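Local coordinates for protein diaminopimelate decarboxylase (Psychromonas ingrahamii, PDB 4XG1) that probably catalyses the pyridoxal-phosphate-dependent decarboxylation of meso-diaminopimelate to L-lysine, the last step of lysine biosynthesis, as a homodimer, at residues N300-D305 with Y341-P346; C122-S127 with P146-I151; K98-S103 with A118-F123. All blocks are in the same frame, centred on the assembly; numbering follows the deposited sequence.

Contact 1 (N300-D305 with Y341-P346); sequences NFAIVD and YDIVGP
The carbonyl oxygen of Val-344 takes one hydrogen bond and one C-H contact from the strand alongside. Val-304 N donates the hydrogen bond to Val-344 O at 2.8 Å, Ile-303 CA brings its C-H to Val-344 O at 3.2 Å, and the CG2 methyl of Val-304 packs beside the same oxygen. That methyl reaches the oxygen because it stands between the backbone N and the carbonyl carbon of its own residue, while CG1 turns to the CG2 methyl of Ile-343. Three further backbone bonds, from Asp-342 N to Asn-300 O, Ala-302 N to Asp-342 O and Val-344 N to Ala-302 O, complete a parallel pair whose axes are 27° apart. On one face, Tyr-341 CD1 touches Asn-300 CB at 3.6 Å, and Ala-302 CB meets Ile-343 CD1 at 3.7 Å. On the other, Phe-301 and Asp-342 run side by side in the same direction, with Phe-301 CE1 3.7 Å from Asp-342 CB and the ring turned 77° from the carboxylate. Phe-301 CG lies anti to the carbonyl carbon (chi1 -66°), which swings the ring across to Asp-342; its CD1 also touches the CG1 methyl of Val-344. Asp-342 OD1 accepts a hydrogen bond from Glu-357 N on the antiparallel strand 353-361. Past the paired residues, Pro-346 CD sits 3.2 Å from Val-304 O. Both strands belong to the beta domain that accompanies the barrel in this decarboxylase family. Phe-301, Ile-303 and Val-344, on one face, themselves pack on the second subunit, whose Lys-171 NZ hydrogen-bonds Gly-345 O. The backbone bonds between the strands are thus spent within the sheet, while largely apolar side chains and the Gly-345 carbonyl meet the other subunit.

Contact 2 (C122-S127 with P146-I151); sequences CFNVES and PISIRI
This is a parallel strand pairing in the TIM-barrel domain, joining the two strands of the beta-alpha-beta unit 122-125, 128-140, 145-152. Four backbone bonds link them: Phe-123 N to Pro-146 O, Ser-148 N to Phe-123 O, Val-125 N to Ser-148 O and Arg-150 N to Val-125 O, the last at 2.7 Å. Phe-123 and Val-125 share a face with Ile-147 and Ile-149 and pack beneath helices 109-117 and 128-140; Phe-123 CD1 also brings the ring edge to Pro-146 O at 3.2 Å. On the barrel-interior face, Cys-122 SG, anti to its backbone N, reaches Ser-148 OG at 3.1 Å. At the C-terminal end of the strands, the extended Arg-150 side chain crosses Glu-126 and forms a salt bridge, NH1 to OE2 at 2.9 Å. OE2 lies in the guanidinium plane, whereas NH1 comes from the syn side but 24° out of the carboxylate plane. Second hydrogen bonds, Gly-173 N to Glu-126 OE1 and Arg-150 NH2 to His-200 O, limit the turning of both groups. The buried charges probably offset each other, and Glu-126 is likely to temper the charge of Arg-150, whose side chain comes about 4 Å from the bound LLP.

Contact 3 (K98-S103 with A118-F123); sequences KKIVFS and ANIMCF
Lys-98, Met-121 and Phe-102 have the most surface buried here. Met-121 lies across the turn before strand 100-102: its CB is 3.1 Å from Lys-98 O, and the bend at its last torsion (chi3 -75°) folds CE back to 3.2 Å from the same oxygen. The Lys-98 side chain crosses Asn-119 obliquely, CG lying 4.0 Å from Asn-119 ND2. Asn-119 closes helix 109-117 in a Schellman motif. Farther along, Phe-102 N donates a hydrogen bond to Cys-122 O at 3.0 Å, and Val-101 CA adds a C-H contact to that oxygen. The Phe-102 ring meets the Phe-123 ring obliquely, CD2 to CE2 at 3.8 Å with planes 42° apart. Ile-120 CD1 touches Phe-102 CB at 3.7 Å, lying at the edge of the Phe-102 ring and over the centre of one face of the Phe-123 ring, while its CG2 meets the CG2 of Ile-100. An alanine in place of Ile-120 would probably open a gap at the Phe-102 edge and leave that Phe-123 face without its methyl cover. A helix returning the chain to an adjoining parallel strand, with apolar side chains beneath it, is the beta-alpha-beta crossover of a TIM barrel.

Overall arrangement
Contacts 2 and 3 are neighbours in one barrel sheet, their centres 11 Å apart. They share Cys-122 and Phe-123 on strand 122-125, which has strand 100-102 on one flank and strand 145-152 on the other, and Pro-146 CG packs on Met-121 O at 3.1 Å. Both approach the cofactor site: Ser-103, at the end of contact 3, touches LLP, and the side chains of Asn-124 and Val-101 each come within about 3 Å of that of Glu-274, a predicted cofactor-binding residue. Contact 1 lies in the beta domain across the chain's centre, 44 Å from contact 2 between centres. Contacts 1 and 2 both touch the second subunit.

Contact 1 (N300-D305 with Y341-P346)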
loop_
_atom_site.group_PDB
_atom_site.type_symbol
_atom_site.label_atom_id
_atom_site.label_comp_id
_atom_site.label_asym_id
_atom_site.label_seq_id
_atom_site.Cartn_x
_atom_site.Cartn_y
_atom_site.Cartn_z
ATOM N N ASN B 300 -18.227 -9.218 -17.413
ATOM C CA ASN B 300 -16.976 -9.495 -18.106
ATOM C C ASN B 300 -15.736 -8.969 -17.402
ATOM O O ASN B 300 -15.749 -7.874 -16.845
ATOM C CB ASN B 300 -17.024 -8.876 -19.486
ATOM C CG ASN B 300 -18.153 -9.433 -20.313
ATOM O OD1 ASN B 300 -18.385 -10.651 -20.346
ATOM N ND2 ASN B 300 -18.877 -8.549 -20.980
ATOM N N PHE B 301 -14.636 -9.711 -17.518
ATOM C CA PHE B 301 -13.363 -9.286 -16.969
ATOM C C PHE B 301 -12.231 -9.205 -17.955
ATOM O O PHE B 301 -11.924 -10.173 -18.613
ATOM C CB PHE B 301 -12.991 -10.236 -15.865
ATOM C CG PHE B 301 -13.912 -10.151 -14.707
ATOM C CD1 PHE B 301 -13.799 -9.100 -13.815
ATOM C CD2 PHE B 301 -14.905 -11.085 -14.524
ATOM C CE1 PHE B 301 -14.648 -9.011 -12.735
ATOM C CE2 PHE B 301 -15.748 -11.012 -13.436
ATOM C CZ PHE B 301 -15.626 -9.968 -12.540
ATOM N N ALA B 302 -11.593 -8.050 -18.026
ATOM C CA ALA B 302 -10.257 -7.966 -18.596
ATOM C C ALA B 302 -9.235 -8.140 -17.458
ATOM O O ALA B 302 -9.154 -7.323 -16.551
ATOM C CB ALA B 302 -10.038 -6.632 -19.288
ATOM N N ILE B 303 -8.477 -9.213 -17.513
ATOM C CA ILE B 303 -7.430 -9.483 -16.570
ATOM C C ILE B 303 -6.128 -8.934 -17.126
ATOM O O ILE B 303 -5.638 -9.418 -18.127
ATOM C CB ILE B 303 -7.341 -10.989 -16.348
ATOM C CG1 ILE B 303 -8.683 -11.449 -15.799
ATOM C CG2 ILE B 303 -6.226 -11.326 -15.370
ATOM C CD1 ILE B 303 -8.789 -12.926 -15.653
ATOM N N VAL B 304 -5.570 -7.928 -16.452
ATOM C CA VAL B 304 -4.365 -7.245 -16.887
ATOM C C VAL B 304 -3.169 -7.565 -15.974
ATOM O O VAL B 304 -3.334 -8.194 -14.951
ATOM C CB VAL B 304 -4.603 -5.717 -16.909
ATOM C CG1 VAL B 304 -5.612 -5.367 -17.996
ATOM C CG2 VAL B 304 -5.072 -5.194 -15.533
ATOM N N ASP B 305 -1.973 -7.118 -16.339
ATOM C CA ASP B 305 -0.802 -7.484 -15.589
ATOM C C ASP B 305 -0.413 -6.441 -14.524
ATOM O O ASP B 305 0.589 -6.626 -13.827
ATOM C CB ASP B 305 0.382 -7.822 -16.516
ATOM C CG ASP B 305 0.861 -6.660 -17.319
ATOM O OD1 ASP B 305 0.281 -5.560 -17.218
ATOM O OD2 ASP B 305 1.885 -6.789 -18.034
ATOM N N TYR B 341 -16.413 -4.145 -19.343
ATOM C CA TYR B 341 -15.445 -4.916 -18.574
ATOM C C TYR B 341 -15.163 -4.266 -17.225
ATOM O O TYR B 341 -15.078 -3.050 -17.112
ATOM C CB TYR B 341 -14.105 -5.007 -19.323
ATOM C CG TYR B 341 -14.106 -5.808 -20.588
ATOM C CD1 TYR B 341 -14.077 -7.194 -20.560
ATOM C CD2 TYR B 341 -14.106 -5.174 -21.825
ATOM C CE1 TYR B 341 -14.070 -7.928 -21.733
ATOM C CE2 TYR B 341 -14.090 -5.902 -23.004
ATOM C CZ TYR B 341 -14.078 -7.274 -22.947
ATOM O OH TYR B 341 -14.077 -7.973 -24.124
ATOM N N ASP B 342 -14.964 -5.110 -16.229
ATOM C CA ASP B 342 -14.179 -4.737 -15.070
ATOM C C ASP B 342 -12.736 -5.032 -15.415
ATOM O O ASP B 342 -12.395 -6.139 -15.880
ATOM C CB ASP B 342 -14.607 -5.521 -13.863
ATOM C CG ASP B 342 -15.845 -4.960 -13.235
ATOM O OD1 ASP B 342 -16.494 -4.054 -13.848
ATOM O OD2 ASP B 342 -16.195 -5.424 -12.112
ATOM N N ILE B 343 -11.881 -4.044 -15.209
ATOM C CA ILE B 343 -10.439 -4.196 -15.409
ATOM C C ILE B 343 -9.800 -4.612 -14.110
ATOM O O ILE B 343 -9.786 -3.852 -13.151
ATOM C CB ILE B 343 -9.809 -2.883 -15.856
ATOM C CG1 ILE B 343 -10.655 -2.269 -16.978
ATOM C CG2 ILE B 343 -8.369 -3.094 -16.302
ATOM C CD1 ILE B 343 -10.890 -3.201 -18.132
ATOM N N VAL B 344 -9.249 -5.813 -14.077
ATOM C CA VAL B 344 -8.735 -6.374 -12.838
ATOM C C VAL B 344 -7.354 -7.030 -13.019
ATOM O O VAL B 344 -6.976 -7.415 -14.119
ATOM C CB VAL B 344 -9.722 -7.406 -12.251
ATOM C CG1 VAL B 344 -11.084 -6.788 -11.997
ATOM C CG2 VAL B 344 -9.859 -8.607 -13.180
ATOM N N GLY B 345 -6.623 -7.182 -11.925
ATOM C CA GLY B 345 -5.252 -7.629 -12.008
ATOM C C GLY B 345 -5.137 -9.057 -11.563
ATOM O O GLY B 345 -6.125 -9.661 -11.203
ATOM N N PRO B 346 -3.903 -9.578 -11.511
ATOM C CA PRO B 346 -3.658 -10.939 -11.078
ATOM C C PRO B 346 -3.726 -11.208 -9.587
ATOM O O PRO B 346 -3.589 -12.363 -9.179
ATOM C CB PRO B 346 -2.234 -11.199 -11.553
ATOM C CG PRO B 346 -1.932 -10.089 -12.514
ATOM C CD PRO B 346 -2.661 -8.931 -11.937
#

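Contact 2 (C122-S127 with P146-I151)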
loop_
_atom_site.group_PDB
_atom_site.type_symbol
_atom_site.label_atom_id
_atom_site.label_comp_id
_atom_site.label_asym_id
_atom_site.label_seq_id
_atom_site.Cartn_x
_atom_site.Cartn_y
_atom_site.Cartn_z
ATOM N N CYS B 122 11.791 25.066 7.800
ATOM C CA CYS B 122 10.700 25.134 8.783
ATOM C C CYS B 122 10.121 23.758 9.120
ATOM O O CYS B 122 10.009 22.908 8.262
ATOM C CB CYS B 122 9.581 26.061 8.238
ATOM S SG CYS B 122 8.482 26.742 9.475
ATOM N N PHE B 123 9.742 23.580 10.372
ATOM C CA PHE B 123 8.995 22.433 10.837
ATOM C C PHE B 123 7.540 22.846 10.996
ATOM O O PHE B 123 7.251 23.728 11.762
ATOM C CB PHE B 123 9.502 21.967 12.189
ATOM C CG PHE B 123 10.881 21.384 12.160
ATOM C CD1 PHE B 123 12.007 22.213 12.165
ATOM C CD2 PHE B 123 11.071 20.004 12.135
ATOM C CE1 PHE B 123 13.285 21.682 12.139
ATOM C CE2 PHE B 123 12.345 19.463 12.114
ATOM C CZ PHE B 123 13.453 20.303 12.108
ATOM N N ASN B 124 6.629 22.235 10.256
ATOM C CA ASN B 124 5.210 22.477 10.426
ATOM C C ASN B 124 4.707 21.572 11.537
ATOM O O ASN B 124 4.478 20.386 11.318
ATOM C CB ASN B 124 4.477 22.202 9.120
ATOM C CG ASN B 124 4.816 23.213 8.043
ATOM O OD1 ASN B 124 5.201 24.348 8.351
ATOM N ND2 ASN B 124 4.701 22.817 6.769
ATOM N N VAL B 125 4.537 22.136 12.733
ATOM C CA VAL B 125 4.229 21.371 13.946
ATOM C C VAL B 125 2.728 21.101 14.114
ATOM O O VAL B 125 1.887 21.975 13.869
ATOM C CB VAL B 125 4.749 22.089 15.217
ATOM C CG1 VAL B 125 4.380 21.341 16.494
ATOM C CG2 VAL B 125 6.247 22.258 15.150
ATOM N N GLU B 126 2.425 19.899 14.604
ATOM C CA GLU B 126 1.057 19.369 14.673
ATOM C C GLU B 126 0.586 18.995 16.083
ATOM O O GLU B 126 -0.558 18.674 16.276
ATOM C CB GLU B 126 0.975 18.103 13.800
ATOM C CG GLU B 126 1.403 18.370 12.357
ATOM C CD GLU B 126 0.438 17.835 11.304
ATOM O OE1 GLU B 126 -0.725 17.555 11.665
ATOM O OE2 GLU B 126 0.861 17.718 10.117
ATOM N N SER B 127 1.468 19.032 17.066
ATOM C CA SER B 127 1.033 18.830 18.414
ATOM C C SER B 127 1.901 19.606 19.379
ATOM O O SER B 127 2.988 20.092 19.019
ATOM C CB SER B 127 1.060 17.365 18.764
ATOM O OG SER B 127 2.388 16.945 19.014
ATOM N N PRO B 146 13.420 26.338 13.383
ATOM C CA PRO B 146 12.390 27.196 12.830
ATOM C C PRO B 146 11.074 26.455 12.757
ATOM O O PRO B 146 11.056 25.299 12.357
ATOM C CB PRO B 146 12.898 27.527 11.413
ATOM C CG PRO B 146 13.813 26.433 11.070
ATOM C CD PRO B 146 14.384 25.904 12.360
ATOM N N ILE B 147 9.974 27.098 13.130
ATOM C CA ILE B 147 8.698 26.384 13.260
ATOM C C ILE B 147 7.480 27.191 12.864
ATOM O O ILE B 147 7.447 28.404 13.077
ATOM C CB ILE B 147 8.485 25.849 14.667
ATOM C CG1 ILE B 147 8.203 26.985 15.648
ATOM C CG2 ILE B 147 9.654 25.021 15.145
ATOM C CD1 ILE B 147 6.740 27.078 16.028
ATOM N N SER B 148 6.528 26.530 12.210
ATOM C CA SER B 148 5.164 26.998 12.121
ATOM C C SER B 148 4.307 26.044 12.908
ATOM O O SER B 148 4.738 24.956 13.292
ATOM C CB SER B 148 4.632 27.037 10.716
ATOM O OG SER B 148 5.565 27.582 9.817
ATOM N N ILE B 149 3.073 26.456 13.146
ATOM C CA ILE B 149 2.100 25.573 13.708
ATOM C C ILE B 149 1.121 25.309 12.619
ATOM O O ILE B 149 0.704 26.224 11.913
ATOM C CB ILE B 149 1.361 26.189 14.885
ATOM C CG1 ILE B 149 2.346 26.781 15.916
ATOM C CG2 ILE B 149 0.458 25.146 15.566
ATOM C CD1 ILE B 149 3.054 25.749 16.747
ATOM N N ARG B 150 0.781 24.041 12.451
ATOM C CA ARG B 150 -0.316 23.665 11.562
ATOM C C ARG B 150 -1.650 23.938 12.294
ATOM O O ARG B 150 -1.953 23.325 13.339
ATOM C CB ARG B 150 -0.240 22.200 11.155
ATOM C CG ARG B 150 -1.259 21.835 10.083
ATOM C CD ARG B 150 -1.208 20.349 9.751
ATOM N NE ARG B 150 -2.222 20.001 8.788
ATOM C CZ ARG B 150 -2.325 18.829 8.196
ATOM N NH1 ARG B 150 -1.450 17.882 8.422
ATOM N NH2 ARG B 150 -3.319 18.623 7.356
ATOM N N ILE B 151 -2.421 24.845 11.713
ATOM C CA ILE B 151 -3.612 25.336 12.298
ATOM C C ILE B 151 -4.799 24.857 11.509
ATOM O O ILE B 151 -4.760 24.756 10.287
ATOM C CB ILE B 151 -3.636 26.881 12.259
ATOM C CG1 ILE B 151 -2.525 27.445 13.116
ATOM C CG2 ILE B 151 -4.991 27.437 12.708
ATOM C CD1 ILE B 151 -2.563 26.951 14.542
#

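Contact 3 (K98-S103 with A118-F123)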
loop_
_atom_site.group_PDB
_atom_site.type_symbol
_atom_site.label_atom_id
_atom_site.label_comp_id
_atom_site.label_asym_id
_atom_site.label_seq_id
_atom_site.Cartn_x
_atom_site.Cartn_y
_atom_site.Cartn_z
ATOM N N LYS B 98 17.434 24.263 2.285
ATOM C CA LYS B 98 16.969 25.509 2.852
ATOM C C LYS B 98 15.561 25.785 2.392
ATOM O O LYS B 98 14.907 26.611 2.975
ATOM C CB LYS B 98 17.859 26.705 2.441
ATOM C CG LYS B 98 19.204 26.821 3.162
ATOM C CD LYS B 98 20.050 27.985 2.585
ATOM C CE LYS B 98 21.301 27.608 1.781
ATOM N NZ LYS B 98 22.538 27.516 2.623
ATOM N N LYS B 99 15.127 25.140 1.314
ATOM C CA LYS B 99 13.792 25.321 0.777
ATOM C C LYS B 99 12.869 24.154 1.112
ATOM O O LYS B 99 11.896 23.881 0.398
ATOM C CB LYS B 99 13.850 25.495 -0.706
ATOM C CG LYS B 99 14.691 26.671 -1.115
ATOM C CD LYS B 99 14.459 27.009 -2.590
ATOM C CE LYS B 99 15.509 27.948 -3.090
ATOM N NZ LYS B 99 15.255 28.201 -4.533
ATOM N N ILE B 100 13.173 23.492 2.210
ATOM C CA ILE B 100 12.418 22.322 2.614
ATOM C C ILE B 100 11.616 22.661 3.850
ATOM O O ILE B 100 12.191 23.066 4.869
ATOM C CB ILE B 100 13.337 21.150 2.985
ATOM C CG1 ILE B 100 13.872 20.516 1.710
ATOM C CG2 ILE B 100 12.580 20.091 3.781
ATOM C CD1 ILE B 100 14.800 19.352 1.971
ATOM N N VAL B 101 10.316 22.420 3.787
ATOM C CA VAL B 101 9.526 22.377 5.018
ATOM C C VAL B 101 9.120 20.945 5.311
ATOM O O VAL B 101 8.916 20.153 4.408
ATOM C CB VAL B 101 8.325 23.344 4.970
ATOM C CG1 VAL B 101 8.794 24.699 4.435
ATOM C CG2 VAL B 101 7.212 22.828 4.080
ATOM N N PHE B 102 9.078 20.612 6.580
ATOM C CA PHE B 102 8.820 19.280 7.085
ATOM C C PHE B 102 7.480 19.199 7.840
ATOM O O PHE B 102 7.385 19.625 8.945
ATOM C CB PHE B 102 9.990 18.929 7.975
ATOM C CG PHE B 102 10.068 17.524 8.459
ATOM C CD1 PHE B 102 9.231 16.527 8.058
ATOM C CD2 PHE B 102 11.055 17.210 9.316
ATOM C CE1 PHE B 102 9.365 15.268 8.526
ATOM C CE2 PHE B 102 11.186 15.959 9.809
ATOM C CZ PHE B 102 10.323 14.967 9.403
ATOM N N SER B 103 6.475 18.600 7.209
ATOM C CA SER B 103 5.151 18.295 7.797
ATOM C C SER B 103 5.130 16.905 8.447
ATOM O O SER B 103 6.069 16.133 8.303
ATOM C CB SER B 103 4.067 18.365 6.723
ATOM O OG SER B 103 4.288 19.419 5.779
ATOM N N ALA B 118 20.498 19.339 8.560
ATOM C CA ALA B 118 20.465 19.730 7.152
ATOM C C ALA B 118 19.995 21.150 6.982
ATOM O O ALA B 118 19.982 21.679 5.862
ATOM C CB ALA B 118 19.559 18.805 6.379
ATOM N N ASN B 119 19.578 21.775 8.092
ATOM C CA ASN B 119 19.283 23.207 8.116
ATOM C C ASN B 119 18.089 23.575 7.228
ATOM O O ASN B 119 18.153 24.484 6.374
ATOM C CB ASN B 119 20.545 23.972 7.706
ATOM C CG ASN B 119 20.395 25.457 7.828
ATOM O OD1 ASN B 119 19.936 25.957 8.848
ATOM N ND2 ASN B 119 20.762 26.184 6.764
ATOM N N ILE B 120 16.971 22.878 7.461
ATOM C CA ILE B 120 15.747 23.116 6.672
ATOM C C ILE B 120 15.091 24.416 7.059
ATOM O O ILE B 120 15.304 24.896 8.152
ATOM C CB ILE B 120 14.712 21.989 6.799
ATOM C CG1 ILE B 120 14.298 21.769 8.247
ATOM C CG2 ILE B 120 15.282 20.692 6.248
ATOM C CD1 ILE B 120 12.939 21.116 8.359
ATOM N N MET B 121 14.274 24.939 6.152
ATOM C CA MET B 121 13.502 26.148 6.361
ATOM C C MET B 121 12.564 26.131 7.585
ATOM O O MET B 121 12.531 27.104 8.317
ATOM C CB MET B 121 12.651 26.451 5.136
ATOM C CG MET B 121 11.961 27.799 5.175
ATOM S SD MET B 121 11.094 28.157 3.621
ATOM C CE MET B 121 12.457 28.548 2.561
ATOM N N CYS B 122 11.791 25.066 7.800
ATOM C CA CYS B 122 10.700 25.134 8.783
ATOM C C CYS B 122 10.121 23.758 9.120
ATOM O O CYS B 122 10.009 22.908 8.262
ATOM C CB CYS B 122 9.581 26.061 8.238
ATOM S SG CYS B 122 8.482 26.742 9.475
ATOM N N PHE B 123 9.742 23.580 10.372
ATOM C CA PHE B 123 8.995 22.433 10.837
ATOM C C PHE B 123 7.540 22.846 10.996
ATOM O O PHE B 123 7.251 23.728 11.762
ATOM C CB PHE B 123 9.502 21.967 12.189
ATOM C CG PHE B 123 10.881 21.384 12.160
ATOM C CD1 PHE B 123 12.007 22.213 12.165
ATOM C CD2 PHE B 123 11.071 20.004 12.135
ATOM C CE1 PHE B 123 13.285 21.682 12.139
ATOM C CE2 PHE B 123 12.345 19.463 12.114
ATOM C CZ PHE B 123 13.453 20.303 12.108
#